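PDB 4L9P: CaaX farnesyltransferase beta subunit Ram1 from Aspergillus fumigatus, which is the subunit that probably binds the CaaX peptide in a zinc-dependent heterodimer transferring farnesyl from farnesyl diphosphate to a cysteine near the C-terminus of target proteins. Local coordinates for residues N399-L411 and N472-F485. Numbering follows the deposited sequence. Where two conformers were deposited one is given.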
ATOM      1  N   ASN B 399      -1.665  -8.671 -20.209  1.00 10.23           N
ATOM      2  CA  ASN B 399      -0.885  -8.367 -19.018  1.00  8.91           C
ATOM      3  C   ASN B 399       0.204  -7.426 -19.388  1.00  8.83           C
ATOM      4  O   ASN B 399       0.970  -7.710 -20.315  1.00 11.26           O
ATOM      5  CB  ASN B 399      -0.314  -9.649 -18.451  1.00 10.63           C
ATOM      6  CG  ASN B 399      -1.394 -10.564 -18.040  1.00 13.26           C
ATOM      7  OD1 ASN B 399      -2.255 -10.147 -17.223  1.00 13.38           O
ATOM      8  ND2 ASN B 399      -1.442 -11.788 -18.639  1.00 15.87           N
ATOM      9  N   LEU B 400       0.264  -6.292 -18.705  1.00  7.72           N
ATOM     10  CA  LEU B 400       1.201  -5.236 -19.030  1.00  7.21           C
ATOM     11  C   LEU B 400       2.502  -5.262 -18.209  1.00  7.38           C
ATOM     12  O   LEU B 400       3.247  -4.316 -18.251  1.00  9.15           O
ATOM     13  CB  LEU B 400       0.489  -3.861 -18.945  1.00  9.15           C
ATOM     14  CG  LEU B 400      -0.650  -3.720 -19.992  1.00 11.07           C
ATOM     15  CD1 LEU B 400      -1.294  -2.322 -19.797  1.00 13.18           C
ATOM     16  CD2 LEU B 400      -0.179  -3.901 -21.423  1.00 13.99           C
ATOM     17  N   TYR B 401       2.733  -6.339 -17.471  1.00  7.33           N
ATOM     18  CA  TYR B 401       3.913  -6.569 -16.652  1.00  6.43           C
ATOM     19  C   TYR B 401       4.378  -7.999 -17.013  1.00  6.27           C
ATOM     20  O   TYR B 401       3.725  -8.696 -17.803  1.00  7.11           O
ATOM     21  CB  TYR B 401       3.599  -6.494 -15.136  1.00  6.18           C
ATOM     22  CG  TYR B 401       2.655  -7.573 -14.682  1.00  5.76           C
ATOM     23  CD1 TYR B 401       1.303  -7.511 -14.918  1.00  7.09           C
ATOM     24  CD2 TYR B 401       3.155  -8.654 -13.965  1.00  6.17           C
ATOM     25  CE1 TYR B 401       0.430  -8.529 -14.508  1.00  7.62           C
ATOM     26  CE2 TYR B 401       2.288  -9.679 -13.505  1.00  6.80           C
ATOM     27  CZ  TYR B 401       0.926  -9.614 -13.770  1.00  8.50           C
ATOM     28  OH  TYR B 401       0.113 -10.664 -13.312  1.00 10.23           O
ATOM     29  N   SER B 402       5.494  -8.431 -16.419  1.00  5.26           N
ATOM     30  CA  SER B 402       6.056  -9.756 -16.685  1.00  5.18           C
ATOM     31  C   SER B 402       5.589 -10.763 -15.648  1.00  4.85           C
ATOM     32  O   SER B 402       6.103 -10.812 -14.512  1.00  6.56           O
ATOM     33  CB  SER B 402       7.604  -9.683 -16.705  1.00  6.66           C
ATOM     34  OG  SER B 402       8.115 -11.014 -16.839  1.00  7.01           O
ATOM     35  N   ARG B 403       4.668 -11.642 -16.050  1.00  5.25           N
ATOM     36  CA  ARG B 403       4.261 -12.727 -15.160  1.00  5.29           C
ATOM     37  C   ARG B 403       5.415 -13.698 -14.899  1.00  5.08           C
ATOM     38  O   ARG B 403       5.566 -14.210 -13.783  1.00  5.79           O
ATOM     39  CB  ARG B 403       3.042 -13.479 -15.743  1.00  6.60           C
ATOM     40  CG  ARG B 403       1.737 -12.658 -15.725  1.00  8.20           C
ATOM     41  CD  ARG B 403       0.496 -13.571 -16.197  1.00 11.54           C
ATOM     42  NE  ARG B 403       0.628 -14.124 -17.505  1.00 14.17           N
ATOM     43  CZ  ARG B 403       0.546 -15.408 -17.799  1.00 11.65           C
ATOM     44  NH1 ARG B 403       0.229 -16.367 -16.870  1.00 11.17           N
ATOM     45  NH2 ARG B 403       0.695 -15.748 -19.065  1.00 13.14           N
ATOM     46  N   GLU B 404       6.252 -13.906 -15.910  1.00  4.92           N
ATOM     47  CA  GLU B 404       7.415 -14.781 -15.745  1.00  5.60           C
ATOM     48  C   GLU B 404       8.307 -14.205 -14.627  1.00  5.35           C
ATOM     49  O   GLU B 404       8.738 -14.945 -13.758  1.00  5.76           O
ATOM     50  CB  GLU B 404       8.228 -14.828 -17.060  1.00  7.00           C
ATOM     51  CG  GLU B 404       9.556 -15.556 -16.870  1.00  8.27           C
ATOM     52  CD  GLU B 404      10.369 -15.791 -18.131  1.00  9.86           C
ATOM     53  OE1 GLU B 404       9.979 -15.258 -19.186  1.00 12.04           O
ATOM     54  OE2 GLU B 404      11.339 -16.586 -18.048  1.00 10.76           O
ATOM     55  N   GLY B 405       8.641 -12.911 -14.730  1.00  4.77           N
ATOM     56  CA  GLY B 405       9.521 -12.325 -13.714  1.00  5.26           C
ATOM     57  C   GLY B 405       8.978 -12.454 -12.299  1.00  5.83           C
ATOM     58  O   GLY B 405       9.679 -12.843 -11.359  1.00  5.13           O
ATOM     59  N   LEU B 406       7.689 -12.167 -12.140  1.00  4.77           N
ATOM     60  CA  LEU B 406       7.118 -12.228 -10.799  1.00  4.99           C
ATOM     61  C   LEU B 406       7.131 -13.640 -10.253  1.00  4.86           C
ATOM     62  O   LEU B 406       7.380 -13.888  -9.077  1.00  4.69           O
ATOM     63  CB  LEU B 406       5.703 -11.630 -10.815  1.00  5.05           C
ATOM     64  CG  LEU B 406       5.047 -11.611  -9.453  1.00  4.98           C
ATOM     65  CD1 LEU B 406       5.858 -10.755  -8.476  1.00  5.24           C
ATOM     66  CD2 LEU B 406       3.559 -11.138  -9.544  1.00  5.92           C
ATOM     67  N   THR B 407       6.804 -14.584 -11.161  1.00  4.73           N
ATOM     68  CA  THR B 407       6.753 -15.971 -10.766  1.00  4.21           C
ATOM     69  C   THR B 407       8.149 -16.497 -10.369  1.00  4.90           C
ATOM     70  O   THR B 407       8.299 -17.213  -9.363  1.00  5.44           O
ATOM     71  CB  THR B 407       6.220 -16.815 -11.916  1.00  5.12           C
ATOM     72  OG1 THR B 407       4.888 -16.378 -12.196  1.00  6.66           O
ATOM     73  CG2 THR B 407       6.120 -18.276 -11.477  1.00  6.28           C
ATOM     74  N   ARG B 408       9.166 -16.117 -11.143  1.00  5.00           N
ATOM     75  CA  ARG B 408      10.536 -16.462 -10.753  1.00  5.56           C
ATOM     76  C   ARG B 408      10.882 -15.879  -9.396  1.00  4.91           C
ATOM     77  O   ARG B 408      11.493 -16.546  -8.567  1.00  5.67           O
ATOM     78  CB  ARG B 408      11.562 -15.991 -11.785  1.00  6.79           C
ATOM     79  CG  ARG B 408      11.404 -16.740 -13.127  1.00  6.77           C
ATOM     80  CD  ARG B 408      12.559 -16.302 -14.088  1.00  8.40           C
ATOM     81  NE  ARG B 408      12.427 -17.054 -15.364  1.00  8.45           N
ATOM     82  CZ  ARG B 408      12.817 -18.317 -15.536  1.00  8.83           C
ATOM     83  NH1 ARG B 408      13.472 -18.961 -14.569  1.00  8.98           N
ATOM     84  NH2 ARG B 408      12.537 -18.908 -16.710  1.00  9.61           N
ATOM     85  N   TYR B 409      10.567 -14.575  -9.162  1.00  4.19           N
ATOM     86  CA  TYR B 409      10.939 -14.036  -7.891  1.00  4.33           C
ATOM     87  C   TYR B 409      10.264 -14.764  -6.747  1.00  3.95           C
ATOM     88  O   TYR B 409      10.897 -15.112  -5.771  1.00  5.17           O
ATOM     89  CB  TYR B 409      10.525 -12.558  -7.862  1.00  4.22           C
ATOM     90  CG  TYR B 409      11.057 -11.834  -6.605  1.00  4.32           C
ATOM     91  CD1 TYR B 409      12.450 -11.780  -6.329  1.00  5.04           C
ATOM     92  CD2 TYR B 409      10.139 -11.409  -5.610  1.00  3.81           C
ATOM     93  CE1 TYR B 409      12.911 -11.244  -5.153  1.00  5.26           C
ATOM     94  CE2 TYR B 409      10.601 -10.808  -4.416  1.00  4.66           C
ATOM     95  CZ  TYR B 409      11.972 -10.805  -4.174  1.00  5.06           C
ATOM     96  OH  TYR B 409      12.458 -10.303  -2.991  1.00  5.69           O
ATOM     97  N   ILE B 410       8.972 -15.047  -6.860  1.00  3.87           N
ATOM     98  CA  ILE B 410       8.300 -15.724  -5.746  1.00  5.61           C
ATOM     99  C   ILE B 410       8.812 -17.143  -5.545  1.00  6.26           C
ATOM    100  O   ILE B 410       9.203 -17.511  -4.417  1.00  5.98           O
ATOM    101  CB  ILE B 410       6.779 -15.759  -6.031  1.00  4.70           C
ATOM    102  CG1 ILE B 410       6.176 -14.319  -6.017  1.00  4.61           C
ATOM    103  CG2 ILE B 410       6.052 -16.666  -4.988  1.00  5.77           C
ATOM    104  CD1 ILE B 410       4.781 -14.257  -6.592  1.00  5.97           C
ATOM    105  N   LEU B 411       8.855 -17.935  -6.620  1.00  5.67           N
ATOM    106  CA  LEU B 411       9.203 -19.355  -6.433  1.00  5.83           C
ATOM    107  C   LEU B 411      10.695 -19.579  -6.251  1.00  5.73           C
ATOM    108  O   LEU B 411      11.080 -20.495  -5.457  1.00  7.35           O
ATOM    109  CB  LEU B 411       8.672 -20.206  -7.600  1.00  6.29           C
ATOM    110  CG  LEU B 411       7.152 -20.267  -7.653  1.00  7.95           C
ATOM    111  CD1 LEU B 411       6.692 -21.093  -8.934  1.00  8.12           C
ATOM    112  CD2 LEU B 411       6.560 -20.899  -6.368  1.00  8.34           C
ATOM    113  N   ASN B 472      -5.320 -18.980 -16.448  0.62  9.07           N
ATOM    114  CA  ASN B 472      -4.307 -18.689 -17.458  0.62  8.79           C
ATOM    115  C   ASN B 472      -3.262 -19.785 -17.309  0.62  8.29           C
ATOM    116  O   ASN B 472      -2.436 -19.786 -16.400  0.62  7.89           O
ATOM    117  CB  ASN B 472      -3.722 -17.305 -17.233  0.62  9.52           C
ATOM    118  CG  ASN B 472      -3.037 -16.822 -18.445  0.62 10.42           C
ATOM    119  OD1 ASN B 472      -2.759 -17.615 -19.319  0.62 10.15           O
ATOM    120  ND2 ASN B 472      -2.776 -15.537 -18.533  0.62 11.00           N
ATOM    121  N   PHE B 473      -3.373 -20.775 -18.186  1.00  9.18           N
ATOM    122  CA  PHE B 473      -2.692 -22.031 -18.005  1.00  9.52           C
ATOM    123  C   PHE B 473      -1.183 -21.942 -18.162  1.00  9.23           C
ATOM    124  O   PHE B 473      -0.667 -21.147 -18.947  1.00 11.37           O
ATOM    125  CB  PHE B 473      -3.229 -23.078 -19.028  1.00 12.33           C
ATOM    126  CG  PHE B 473      -4.593 -23.601 -18.697  1.00 14.81           C
ATOM    127  CD1 PHE B 473      -4.857 -24.164 -17.444  1.00 15.76           C
ATOM    128  CD2 PHE B 473      -5.631 -23.515 -19.636  1.00 16.87           C
ATOM    129  CE1 PHE B 473      -6.120 -24.718 -17.121  1.00 16.72           C
ATOM    130  CE2 PHE B 473      -6.895 -24.053 -19.322  1.00 17.09           C
ATOM    131  CZ  PHE B 473      -7.125 -24.643 -18.045  1.00 16.64           C
ATOM    132  N   ALA B 474      -0.483 -22.833 -17.489  1.00  9.54           N
ATOM    133  CA  ALA B 474       0.988 -22.920 -17.597  1.00  9.69           C
ATOM    134  C   ALA B 474       1.388 -23.012 -19.072  1.00  8.73           C
ATOM    135  O   ALA B 474       0.743 -23.746 -19.855  1.00 10.95           O
ATOM    136  CB  ALA B 474       1.499 -24.134 -16.834  1.00 11.39           C
ATOM    137  N   SER B 475       2.450 -22.300 -19.425  1.00  9.71           N
ATOM    138  CA  SER B 475       2.876 -22.179 -20.822  1.00  9.98           C
ATOM    139  C   SER B 475       3.985 -23.150 -21.204  1.00 11.98           C
ATOM    140  O   SER B 475       4.570 -23.846 -20.334  1.00 11.81           O
ATOM    141  CB  SER B 475       3.411 -20.756 -21.034  1.00  9.94           C
ATOM    142  OG  SER B 475       2.417 -19.790 -20.719  1.00 10.22           O
ATOM    143  N   ASP B 476       4.293 -23.180 -22.503  1.00 14.17           N
ATOM    144  CA  ASP B 476       5.447 -23.916 -22.994  1.00 17.67           C
ATOM    145  C   ASP B 476       6.181 -22.931 -23.904  1.00 19.20           C
ATOM    146  O   ASP B 476       5.564 -22.097 -24.537  1.00 21.40           O
ATOM    147  CB  ASP B 476       4.977 -25.171 -23.766  1.00 21.29           C
ATOM    148  CG  ASP B 476       6.117 -26.046 -24.122  1.00 25.82           C
ATOM    149  OD1 ASP B 476       6.790 -26.582 -23.207  1.00 26.44           O
ATOM    150  OD2 ASP B 476       6.346 -26.210 -25.332  1.00 29.29           O
ATOM    151  N   GLY B 477       7.494 -22.954 -23.949  1.00 18.02           N
ATOM    152  CA  GLY B 477       8.155 -22.066 -24.895  1.00 18.36           C
ATOM    153  C   GLY B 477       8.428 -20.694 -24.296  1.00 18.46           C
ATOM    154  O   GLY B 477       8.024 -20.344 -23.179  1.00 17.52           O
ATOM    155  N   GLN B 478       9.112 -19.884 -25.069  1.00 21.18           N
ATOM    156  CA  GLN B 478       9.497 -18.568 -24.636  1.00 23.93           C
ATOM    157  C   GLN B 478       8.415 -17.607 -25.099  1.00 22.97           C
ATOM    158  O   GLN B 478       7.653 -17.895 -26.008  1.00 23.71           O
ATOM    159  CB  GLN B 478      10.862 -18.246 -25.252  1.00 29.40           C
ATOM    160  CG  GLN B 478      12.040 -18.413 -24.234  1.00 34.23           C
ATOM    161  CD  GLN B 478      13.387 -17.886 -24.797  1.00 38.83           C
ATOM    162  OE1 GLN B 478      13.749 -18.207 -25.949  1.00 41.10           O
ATOM    163  NE2 GLN B 478      14.135 -17.077 -23.981  1.00 40.09           N
ATOM    164  N   GLY B 479       8.326 -16.449 -24.481  1.00 19.20           N
ATOM    165  CA  GLY B 479       7.295 -15.522 -24.873  1.00 16.65           C
ATOM    166  C   GLY B 479       7.309 -14.379 -23.902  1.00 14.61           C
ATOM    167  O   GLY B 479       7.887 -14.466 -22.825  1.00 14.56           O
ATOM    168  N   SER B 480       6.642 -13.312 -24.267  1.00 13.24           N
ATOM    169  CA  SER B 480       6.651 -12.137 -23.376  1.00 12.59           C
ATOM    170  C   SER B 480       5.603 -12.209 -22.271  1.00 10.96           C
ATOM    171  O   SER B 480       5.704 -11.471 -21.284  1.00 10.48           O
ATOM    172  CB  SER B 480       6.412 -10.868 -24.143  1.00 16.97           C
ATOM    173  OG  SER B 480       5.066 -10.752 -24.589  1.00 20.55           O
ATOM    174  N   ASP B 481       4.590 -13.036 -22.468  1.00 10.72           N
ATOM    175  CA  ASP B 481       3.510 -13.152 -21.482  1.00 11.08           C
ATOM    176  C   ASP B 481       3.194 -14.605 -21.241  1.00 11.93           C
ATOM    177  O   ASP B 481       2.273 -15.169 -21.840  1.00 13.84           O
ATOM    178  CB  ASP B 481       2.288 -12.346 -21.918  1.00 12.69           C
ATOM    179  CG  ASP B 481       1.169 -12.399 -20.906  1.00 13.54           C
ATOM    180  OD1 ASP B 481       1.420 -12.594 -19.693  1.00 11.66           O
ATOM    181  OD2 ASP B 481       0.008 -12.244 -21.324  1.00 18.26           O
ATOM    182  N   ILE B 482       3.994 -15.225 -20.367  1.00 10.57           N
ATOM    183  CA  ILE B 482       3.904 -16.664 -20.181  1.00 10.19           C
ATOM    184  C   ILE B 482       3.790 -17.082 -18.734  1.00  9.61           C
ATOM    185  O   ILE B 482       4.172 -16.326 -17.771  1.00 10.65           O
ATOM    186  CB  ILE B 482       5.111 -17.402 -20.793  1.00 11.35           C
ATOM    187  CG1 ILE B 482       6.429 -16.804 -20.250  1.00 12.37           C
ATOM    188  CG2 ILE B 482       5.042 -17.389 -22.324  1.00 12.80           C
ATOM    189  CD1 ILE B 482       7.728 -17.620 -20.667  1.00 12.60           C
ATOM    190  N   GLY B 483       3.209 -18.254 -18.561  1.00  8.69           N
ATOM    191  CA  GLY B 483       3.028 -18.832 -17.254  1.00  8.83           C
ATOM    192  C   GLY B 483       4.116 -19.845 -17.010  1.00  8.86           C
ATOM    193  O   GLY B 483       4.120 -20.931 -17.616  1.00 10.02           O
ATOM    194  N   VAL B 484       5.065 -19.507 -16.132  1.00  8.20           N
ATOM    195  CA  VAL B 484       6.264 -20.345 -15.890  1.00  8.00           C
ATOM    196  C   VAL B 484       6.187 -21.128 -14.595  1.00  7.97           C
ATOM    197  O   VAL B 484       7.097 -21.888 -14.251  1.00  9.39           O
ATOM    198  CB  VAL B 484       7.591 -19.533 -15.974  1.00  7.78           C
ATOM    199  CG1 VAL B 484       7.673 -18.841 -17.318  1.00  9.39           C
ATOM    200  CG2 VAL B 484       7.661 -18.441 -14.849  1.00  8.38           C
ATOM    201  N   PHE B 485       5.075 -20.975 -13.873  1.00  7.25           N
ATOM    202  CA  PHE B 485       4.718 -21.956 -12.823  1.00  7.41           C
ATOM    203  C   PHE B 485       4.290 -23.274 -13.540  1.00  7.76           C
ATOM    204  O   PHE B 485       3.979 -23.263 -14.728  1.00  8.10           O
ATOM    205  CB  PHE B 485       3.534 -21.384 -12.004  1.00  7.38           C
ATOM    206  CG  PHE B 485       2.400 -20.924 -12.861  1.00  7.28           C
ATOM    207  CD1 PHE B 485       1.390 -21.817 -13.253  1.00  7.72           C
ATOM    208  CD2 PHE B 485       2.339 -19.602 -13.307  1.00  8.18           C
ATOM    209  CE1 PHE B 485       0.368 -21.415 -14.145  1.00  8.57           C
ATOM    210  CE2 PHE B 485       1.323 -19.185 -14.202  1.00  8.45           C
ATOM    211  CZ  PHE B 485       0.331 -20.104 -14.604  1.00  7.51           C
TER
HETATM  212  O   HOH W   1      -0.986 -10.383 -22.693  1.00 29.28           O
HETATM  213  O   HOH W   2       3.542 -11.300 -18.626  1.00  6.78           O
HETATM  214  O   HOH W   3      -0.174 -18.506 -18.775  1.00 13.15           O
HETATM  215  O   HOH W   4       5.789 -13.212 -18.790  1.00  7.37           O
HETATM  216  O   HOH W   5       8.157 -13.610 -20.191  1.00 11.09           O
HETATM  217  O   HOH W   6      10.663 -16.232 -22.075  1.00 32.34           O
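R403 and D481 form the salt bridge of this contact: R403 NE donates to D481 OD1 over 2.8 Å at 167°, with OD1 in the guanidinium plane but the carboxylate turned 89° from it. A bend at chi3 brings the guanidinium between the N472 amide and the I482 carbonyl. N399 ND2 reaches the syn sides of D481 OD1 and OD2, 3.2 and 3.1 Å away, so OD1 accepts from two side chains. Within the helix, a salt bridge from R408 NE and NH2, side-on to E404 OE2, holds E404 beside I482 and V484.

Different groups cover the two guanidinium faces. In the modelled conformer of N472, one of two, the amide lies nearly parallel to one, 16° between planes, with N472 ND2 3.4 Å from R403 CZ; I482 O covers the opposite face.

Apolar contacts centre on V484, whose CG2 sits 3.7 Å from T407 CB while CG1 meets the aliphatic part of E404.

Water extends the polar network: one molecule accepts from E404 N and I482 N and donates to S480 O.

The contact thus joins the N-terminal turns of helix 403-413, N-capped by S402 OG accepting from G405 N, in the alpha-alpha toroid, to the irregular loop following strand 468-471. Helix 431-444 packs against T407 and L411, R403 NH1 also bonds V444 O, and N344 of the alpha subunit packs on D481.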